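Local coordinates for iron-binding protein (Staphylococcus epidermidis, PDB 4M7O) that probably binds iron, perhaps as a chelate, as the extracytoplasmic solute-binding component of an uptake system, at residues Asp81-His86 with Lys103-Val108; Arg24-Ile29 with Asp44-Ser49. One frame throughout, in Å; residues are numbered along the deposited sequence.

Contact 1: residues Asp81-His86 with Lys103-Val108; sequences DLILAH and KGVKVV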
ATOM      1  N   ASP A  81      -7.727  23.524  -8.807  1.00 40.68           N
ATOM      2  CA  ASP A  81      -7.563  24.313  -7.590  1.00 40.34           C
ATOM      3  C   ASP A  81      -6.931  23.462  -6.483  1.00 41.03           C
ATOM      4  O   ASP A  81      -6.516  23.983  -5.444  1.00 41.73           O
ATOM      5  CB  ASP A  81      -8.893  24.922  -7.126  1.00 41.87           C
ATOM      6  CG  ASP A  81     -10.025  23.901  -7.068  1.00 50.72           C
ATOM      7  OD1 ASP A  81      -9.763  22.677  -7.136  1.00 49.67           O
ATOM      8  OD2 ASP A  81     -11.197  24.327  -6.945  1.00 59.54           O
ATOM      9  N   LEU A  82      -6.850  22.152  -6.712  1.00 36.26           N
ATOM     10  CA  LEU A  82      -6.153  21.263  -5.785  1.00 32.82           C
ATOM     11  C   LEU A  82      -5.471  20.130  -6.540  1.00 37.58           C
ATOM     12  O   LEU A  82      -6.097  19.463  -7.370  1.00 40.82           O
ATOM     13  CB  LEU A  82      -7.125  20.669  -4.760  1.00 32.95           C
ATOM     14  CG  LEU A  82      -6.507  19.627  -3.821  1.00 32.81           C
ATOM     15  CD1 LEU A  82      -5.501  20.294  -2.893  1.00 40.29           C
ATOM     16  CD2 LEU A  82      -7.583  18.896  -3.021  1.00 39.98           C
ATOM     17  N   ILE A  83      -4.189  19.919  -6.266  1.00 36.39           N
ATOM     18  CA  ILE A  83      -3.517  18.726  -6.766  1.00 31.10           C
ATOM     19  C   ILE A  83      -3.116  17.881  -5.574  1.00 34.06           C
ATOM     20  O   ILE A  83      -2.242  18.261  -4.782  1.00 35.50           O
ATOM     21  CB  ILE A  83      -2.259  19.043  -7.569  1.00 32.31           C
ATOM     22  CG1 ILE A  83      -2.600  19.920  -8.773  1.00 33.61           C
ATOM     23  CG2 ILE A  83      -1.570  17.744  -8.012  1.00 30.80           C
ATOM     24  CD1 ILE A  83      -1.374  20.467  -9.465  1.00 34.76           C
ATOM     25  N   LEU A  84      -3.751  16.723  -5.462  1.00 31.54           N
ATOM     26  CA  LEU A  84      -3.583  15.896  -4.291  1.00 29.64           C
ATOM     27  C   LEU A  84      -2.615  14.771  -4.639  1.00 26.54           C
ATOM     28  O   LEU A  84      -2.996  13.770  -5.274  1.00 30.03           O
ATOM     29  CB  LEU A  84      -4.945  15.351  -3.856  1.00 27.11           C
ATOM     30  CG  LEU A  84      -4.962  14.631  -2.510  1.00 32.01           C
ATOM     31  CD1 LEU A  84      -4.467  15.555  -1.423  1.00 27.60           C
ATOM     32  CD2 LEU A  84      -6.368  14.113  -2.198  1.00 30.70           C
ATOM     33  N   ALA A  85      -1.364  14.934  -4.215  1.00 23.94           N
ATOM     34  CA  ALA A  85      -0.317  13.967  -4.531  1.00 26.62           C
ATOM     35  C   ALA A  85       0.080  13.187  -3.282  1.00 29.10           C
ATOM     36  O   ALA A  85      -0.577  13.281  -2.247  1.00 32.26           O
ATOM     37  CB  ALA A  85       0.903  14.662  -5.136  1.00 25.33           C
ATOM     38  N   HIS A  86       1.174  12.441  -3.379  1.00 32.55           N
ATOM     39  CA  HIS A  86       1.587  11.536  -2.311  1.00 30.12           C
ATOM     40  C   HIS A  86       3.031  11.811  -1.933  1.00 32.48           C
ATOM     41  O   HIS A  86       3.829  12.194  -2.797  1.00 38.79           O
ATOM     42  CB  HIS A  86       1.458  10.111  -2.822  1.00 31.54           C
ATOM     43  CG  HIS A  86       1.351   9.081  -1.746  1.00 37.54           C
ATOM     44  ND1 HIS A  86       2.376   8.211  -1.445  1.00 41.73           N
ATOM     45  CD2 HIS A  86       0.327   8.756  -0.915  1.00 37.45           C
ATOM     46  CE1 HIS A  86       1.995   7.402  -0.472  1.00 40.88           C
ATOM     47  NE2 HIS A  86       0.753   7.714  -0.134  1.00 38.06           N
ATOM     48  N   LYS A 103       2.236  29.068  -9.282  1.00 69.26           N
ATOM     49  CA  LYS A 103       1.109  29.731  -9.931  1.00 68.66           C
ATOM     50  C   LYS A 103      -0.090  29.820  -8.984  1.00 70.07           C
ATOM     51  O   LYS A 103      -1.147  30.325  -9.364  1.00 72.91           O
ATOM     52  CB  LYS A 103       0.700  28.992 -11.215  1.00 66.02           C
ATOM     53  CG  LYS A 103       1.862  28.615 -12.133  1.00 69.88           C
ATOM     54  CD  LYS A 103       1.845  29.400 -13.439  1.00 72.91           C
ATOM     55  N   GLY A 104       0.068  29.309  -7.761  1.00 66.49           N
ATOM     56  CA  GLY A 104      -0.975  29.412  -6.752  1.00 60.89           C
ATOM     57  C   GLY A 104      -1.955  28.249  -6.683  1.00 60.08           C
ATOM     58  O   GLY A 104      -3.002  28.338  -6.031  1.00 56.68           O
ATOM     59  N   VAL A 105      -1.641  27.149  -7.355  1.00 56.37           N
ATOM     60  CA  VAL A 105      -2.454  25.959  -7.197  1.00 48.49           C
ATOM     61  C   VAL A 105      -2.063  25.306  -5.872  1.00 49.59           C
ATOM     62  O   VAL A 105      -0.878  25.202  -5.554  1.00 47.08           O
ATOM     63  CB  VAL A 105      -2.255  24.979  -8.368  1.00 44.34           C
ATOM     64  CG1 VAL A 105      -2.963  23.674  -8.099  1.00 42.49           C
ATOM     65  CG2 VAL A 105      -2.755  25.596  -9.673  1.00 43.23           C
ATOM     66  N   LYS A 106      -3.053  24.896  -5.086  1.00 48.77           N
ATOM     67  CA  LYS A 106      -2.797  24.228  -3.813  1.00 46.63           C
ATOM     68  C   LYS A 106      -2.258  22.822  -4.101  1.00 43.31           C
ATOM     69  O   LYS A 106      -2.927  22.017  -4.747  1.00 39.73           O
ATOM     70  CB  LYS A 106      -4.092  24.161  -2.994  1.00 44.96           C
ATOM     71  CG  LYS A 106      -4.001  23.411  -1.665  1.00 42.00           C
ATOM     72  CD  LYS A 106      -3.286  24.215  -0.576  1.00 43.19           C
ATOM     73  CE  LYS A 106      -3.265  23.431   0.746  1.00 48.73           C
ATOM     74  NZ  LYS A 106      -2.609  24.183   1.854  1.00 56.92           N
ATOM     75  N   VAL A 107      -1.032  22.545  -3.662  1.00 36.92           N
ATOM     76  CA  VAL A 107      -0.414  21.245  -3.920  1.00 39.30           C
ATOM     77  C   VAL A 107      -0.128  20.528  -2.608  1.00 41.59           C
ATOM     78  O   VAL A 107       0.614  21.041  -1.764  1.00 43.03           O
ATOM     79  CB  VAL A 107       0.901  21.392  -4.701  1.00 42.25           C
ATOM     80  CG1 VAL A 107       1.552  20.021  -4.898  1.00 39.87           C
ATOM     81  CG2 VAL A 107       0.648  22.083  -6.043  1.00 43.73           C
ATOM     82  N   VAL A 108      -0.711  19.345  -2.442  1.00 39.60           N
ATOM     83  CA  VAL A 108      -0.579  18.607  -1.191  1.00 39.55           C
ATOM     84  C   VAL A 108      -0.007  17.210  -1.392  1.00 37.87           C
ATOM     85  O   VAL A 108      -0.444  16.464  -2.271  1.00 39.80           O
ATOM     86  CB  VAL A 108      -1.931  18.511  -0.454  1.00 41.42           C
ATOM     87  CG1 VAL A 108      -1.803  17.628   0.788  1.00 40.48           C
ATOM     88  CG2 VAL A 108      -2.411  19.901  -0.071  1.00 44.10           C
TER

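Contact 2: residues Arg24-Ile29 with Asp44-Ser49; sequences RIISLI and DIVGVS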
ATOM      1  N   ARG A  24     -12.051  21.585  -8.660  1.00 33.09           N
ATOM      2  CA  ARG A  24     -11.282  21.010  -9.751  1.00 31.34           C
ATOM      3  C   ARG A  24     -10.029  20.327  -9.212  1.00 36.27           C
ATOM      4  O   ARG A  24      -8.926  20.883  -9.252  1.00 39.67           O
ATOM      5  CB  ARG A  24     -10.920  22.109 -10.767  1.00 30.57           C
ATOM      6  CG  ARG A  24     -12.139  22.763 -11.408  1.00 31.21           C
ATOM      7  CD  ARG A  24     -11.719  23.718 -12.537  1.00 38.22           C
ATOM      8  NE  ARG A  24     -11.099  22.991 -13.641  1.00 38.08           N
ATOM      9  CZ  ARG A  24     -11.782  22.420 -14.630  1.00 39.02           C
ATOM     10  NH1 ARG A  24     -13.109  22.492 -14.655  1.00 34.28           N
ATOM     11  NH2 ARG A  24     -11.138  21.777 -15.597  1.00 39.42           N
ATOM     12  N   ILE A  25     -10.211  19.117  -8.703  1.00 33.89           N
ATOM     13  CA  ILE A  25      -9.142  18.394  -8.044  1.00 30.89           C
ATOM     14  C   ILE A  25      -8.417  17.496  -9.042  1.00 31.96           C
ATOM     15  O   ILE A  25      -9.055  16.832  -9.871  1.00 30.31           O
ATOM     16  CB  ILE A  25      -9.717  17.516  -6.913  1.00 31.94           C
ATOM     17  CG1 ILE A  25     -10.466  18.391  -5.907  1.00 31.08           C
ATOM     18  CG2 ILE A  25      -8.611  16.706  -6.238  1.00 26.49           C
ATOM     19  CD1 ILE A  25     -11.345  17.617  -4.949  1.00 24.86           C
ATOM     20  N   ILE A  26      -7.088  17.489  -8.975  1.00 31.80           N
ATOM     21  CA  ILE A  26      -6.304  16.499  -9.697  1.00 32.29           C
ATOM     22  C   ILE A  26      -5.697  15.535  -8.676  1.00 31.65           C
ATOM     23  O   ILE A  26      -4.978  15.952  -7.762  1.00 33.02           O
ATOM     24  CB  ILE A  26      -5.195  17.134 -10.557  1.00 34.94           C
ATOM     25  CG1 ILE A  26      -5.808  17.992 -11.670  1.00 33.16           C
ATOM     26  CG2 ILE A  26      -4.292  16.061 -11.147  1.00 33.06           C
ATOM     27  CD1 ILE A  26      -4.785  18.720 -12.542  1.00 32.10           C
ATOM     28  N   SER A  27      -6.003  14.247  -8.820  1.00 27.99           N
ATOM     29  CA  SER A  27      -5.478  13.225  -7.901  1.00 25.56           C
ATOM     30  C   SER A  27      -4.421  12.385  -8.603  1.00 31.46           C
ATOM     31  O   SER A  27      -4.685  11.826  -9.668  1.00 31.09           O
ATOM     32  CB  SER A  27      -6.601  12.325  -7.407  1.00 26.13           C
ATOM     33  OG  SER A  27      -6.104  11.359  -6.487  1.00 33.34           O
ATOM     34  N   LEU A  28      -3.236  12.284  -7.997  1.00 27.95           N
ATOM     35  CA  LEU A  28      -2.068  11.709  -8.668  1.00 25.51           C
ATOM     36  C   LEU A  28      -1.626  10.323  -8.202  1.00 25.51           C
ATOM     37  O   LEU A  28      -0.596   9.806  -8.668  1.00 24.77           O
ATOM     38  CB  LEU A  28      -0.880  12.676  -8.602  1.00 26.65           C
ATOM     39  CG  LEU A  28      -1.079  13.951  -9.430  1.00 31.52           C
ATOM     40  CD1 LEU A  28       0.220  14.774  -9.519  1.00 31.56           C
ATOM     41  CD2 LEU A  28      -1.596  13.598 -10.809  1.00 25.42           C
ATOM     42  N   ILE A  29      -2.384   9.714  -7.294  1.00 24.50           N
ATOM     43  CA  ILE A  29      -2.066   8.354  -6.866  1.00 26.38           C
ATOM     44  C   ILE A  29      -3.379   7.640  -6.549  1.00 27.97           C
ATOM     45  O   ILE A  29      -4.315   8.267  -6.054  1.00 28.51           O
ATOM     46  CB  ILE A  29      -1.043   8.356  -5.675  1.00 28.06           C
ATOM     47  CG1 ILE A  29      -0.283   7.014  -5.577  1.00 28.22           C
ATOM     48  CG2 ILE A  29      -1.738   8.709  -4.357  1.00 26.89           C
ATOM     49  CD1 ILE A  29       1.077   7.108  -4.898  1.00 40.32           C
ATOM     50  N   ASP A  44     -15.794  16.012  -8.215  1.00 42.68           N
ATOM     51  CA  ASP A  44     -15.039  17.268  -8.219  1.00 40.82           C
ATOM     52  C   ASP A  44     -13.634  17.053  -8.763  1.00 34.80           C
ATOM     53  O   ASP A  44     -12.809  17.968  -8.771  1.00 38.24           O
ATOM     54  CB  ASP A  44     -15.000  17.892  -6.813  1.00 43.54           C
ATOM     55  CG  ASP A  44     -16.396  18.184  -6.257  1.00 48.08           C
ATOM     56  OD1 ASP A  44     -17.282  18.605  -7.035  1.00 40.36           O
ATOM     57  OD2 ASP A  44     -16.612  17.986  -5.040  1.00 50.92           O
ATOM     58  N   ILE A  45     -13.378  15.839  -9.235  1.00 30.75           N
ATOM     59  CA  ILE A  45     -12.058  15.438  -9.711  1.00 31.44           C
ATOM     60  C   ILE A  45     -12.013  15.613 -11.222  1.00 31.89           C
ATOM     61  O   ILE A  45     -12.883  15.081 -11.932  1.00 27.30           O
ATOM     62  CB  ILE A  45     -11.782  13.950  -9.350  1.00 27.43           C
ATOM     63  CG1 ILE A  45     -11.704  13.771  -7.830  1.00 30.38           C
ATOM     64  CG2 ILE A  45     -10.496  13.471  -9.969  1.00 29.87           C
ATOM     65  CD1 ILE A  45     -11.694  12.311  -7.387  1.00 21.40           C
ATOM     66  N   VAL A  46     -11.024  16.363 -11.719  1.00 31.25           N
ATOM     67  CA  VAL A  46     -10.919  16.618 -13.162  1.00 32.05           C
ATOM     68  C   VAL A  46      -9.816  15.791 -13.809  1.00 32.25           C
ATOM     69  O   VAL A  46      -9.783  15.630 -15.035  1.00 34.72           O
ATOM     70  CB  VAL A  46     -10.680  18.123 -13.499  1.00 36.56           C
ATOM     71  CG1 VAL A  46     -11.899  18.943 -13.158  1.00 40.32           C
ATOM     72  CG2 VAL A  46      -9.472  18.655 -12.748  1.00 34.88           C
ATOM     73  N   GLY A  47      -8.916  15.275 -12.980  1.00 30.34           N
ATOM     74  CA  GLY A  47      -7.785  14.506 -13.456  1.00 25.43           C
ATOM     75  C   GLY A  47      -7.366  13.421 -12.474  1.00 25.31           C
ATOM     76  O   GLY A  47      -7.452  13.588 -11.240  1.00 26.50           O
ATOM     77  N   VAL A  48      -6.908  12.297 -13.016  1.00 28.64           N
ATOM     78  CA  VAL A  48      -6.371  11.220 -12.185  1.00 29.30           C
ATOM     79  C   VAL A  48      -5.086  10.767 -12.836  1.00 30.86           C
ATOM     80  O   VAL A  48      -4.684  11.318 -13.857  1.00 32.50           O
ATOM     81  CB  VAL A  48      -7.357  10.042 -12.080  1.00 29.83           C
ATOM     82  CG1 VAL A  48      -8.577  10.456 -11.282  1.00 28.76           C
ATOM     83  CG2 VAL A  48      -7.785   9.589 -13.479  1.00 30.55           C
ATOM     84  N   SER A  49      -4.430   9.770 -12.265  1.00 29.31           N
ATOM     85  CA  SER A  49      -3.200   9.292 -12.868  1.00 29.20           C
ATOM     86  C   SER A  49      -3.505   8.194 -13.873  1.00 33.81           C
ATOM     87  O   SER A  49      -4.599   7.625 -13.891  1.00 36.39           O
ATOM     88  CB  SER A  49      -2.235   8.777 -11.805  1.00 32.16           C
ATOM     89  OG  SER A  49      -2.497   7.425 -11.500  1.00 33.83           O
TER

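Contact 1: residues Asp81-His86 with Lys103-Val108
Parallel strand pairing joins Ile-83 to Val-107 and Leu-84 to Val-108 at one margin of the five-stranded parallel sheet, where 106-110 is one of the two outermost strands. Three backbone bonds hold the pair. Ile-83 N donates to Lys-106 O, Val-108 N returns a bond of 3.0 Å to Ile-83 O, and Ala-85 N reaches Val-108 O at 2.6 Å. The strands form the two arms of a right-handed beta-alpha-beta crossover: helix 94-102 carries the chain from one to the other and ends in a Schellman motif at Gly-104, whose positive phi turns the chain toward the edge strand. On the face covered by that helix, CG1 and CD1 of Ile-83 both meet Val-105 CG1, each at 3.8 Å, the two side chains crossing at about a right angle. Leu-100 of the helix touches both residues. The other face carries Leu-82, Leu-84, Lys-106 and Val-108. Leu-84 and Val-108 run alongside each other in the same direction, with Leu-84 CD1 4.0 Å from Val-108 CB; Leu-129 of helix 116-129 packs on both. Leu-82 CD1 rests 3.7 Å from Lys-106 CG. That CG stands anti to the backbone N (chi1 176°), beside the leucine, while the bend at chi2 (76°) sets CD to one side; the far end of the lysine lies clear of strand 82-86.

Contact 2: residues Arg24-Ile29 with Asp44-Ser49
Arg-24 lays its guanidinium against Val-46 where strands 25-27 and 45-49 begin their parallel pairing. Its CB lies 4.1 Å from Val-46 CG1, and the chain bends at chi3 (65°), which turns NE back toward CB; NE lies 4.2 Å from the same methyl. At the tip, CG1 sits over the centre of the guanidinium, 3.7 Å above its plane; Arg-24 CZ and NH2 are each 3.8 Å from Val-46 CG1, and NH1 4.0 Å. NH2 also donates to Ala-78 O and NE makes a weak hydrogen bond to Lys-79 O, so polar bonds as well as apolar cover hold the group. The other methyl, Val-46 CG2, meets Ile-26 CG1 at 3.9 Å.

Val-46 belongs to a beta bulge: the register slips by one between the Ile-25/Ile-45 and Ile-26/Gly-47 pairs. Ile-25 O accepts a short bond from Val-46 N (2.7 Å) and at most a weak second one from Gly-47 N. Beyond the bulge Ser-27 N donates to Gly-47 O. Gly-47, opposite Ile-26, has no side chain to press on Ile-26 CG1. The bulge thus rests mainly on one short amide bond, and the arginine's charged end combines a polar anchor with a hydrocarbon-covered face.

Contact 2 closes before contact 1 opens along the chain, and their centres lie about 10 Å apart in the same five-stranded parallel sheet. Strand 25-27 is central, with 45-49 to one side and 82-86 to the other, so the 24-29 and 81-86 segments run next to each other. Probable hydrogen bonds join them, Leu-84 N to Ile-26 O and Ile-26 N to Leu-82 O, each 2.7 Å. Ile-83 CG2 also packs on Leu-28 CD1. Each contact closes a beta-alpha-beta unit, through helix 30-38 and helix 94-102 respectively. In the order 3-2-1-4-5 the first strand is central and the later ones add on its two sides, forming the N-terminal lobe of this solute-binding protein.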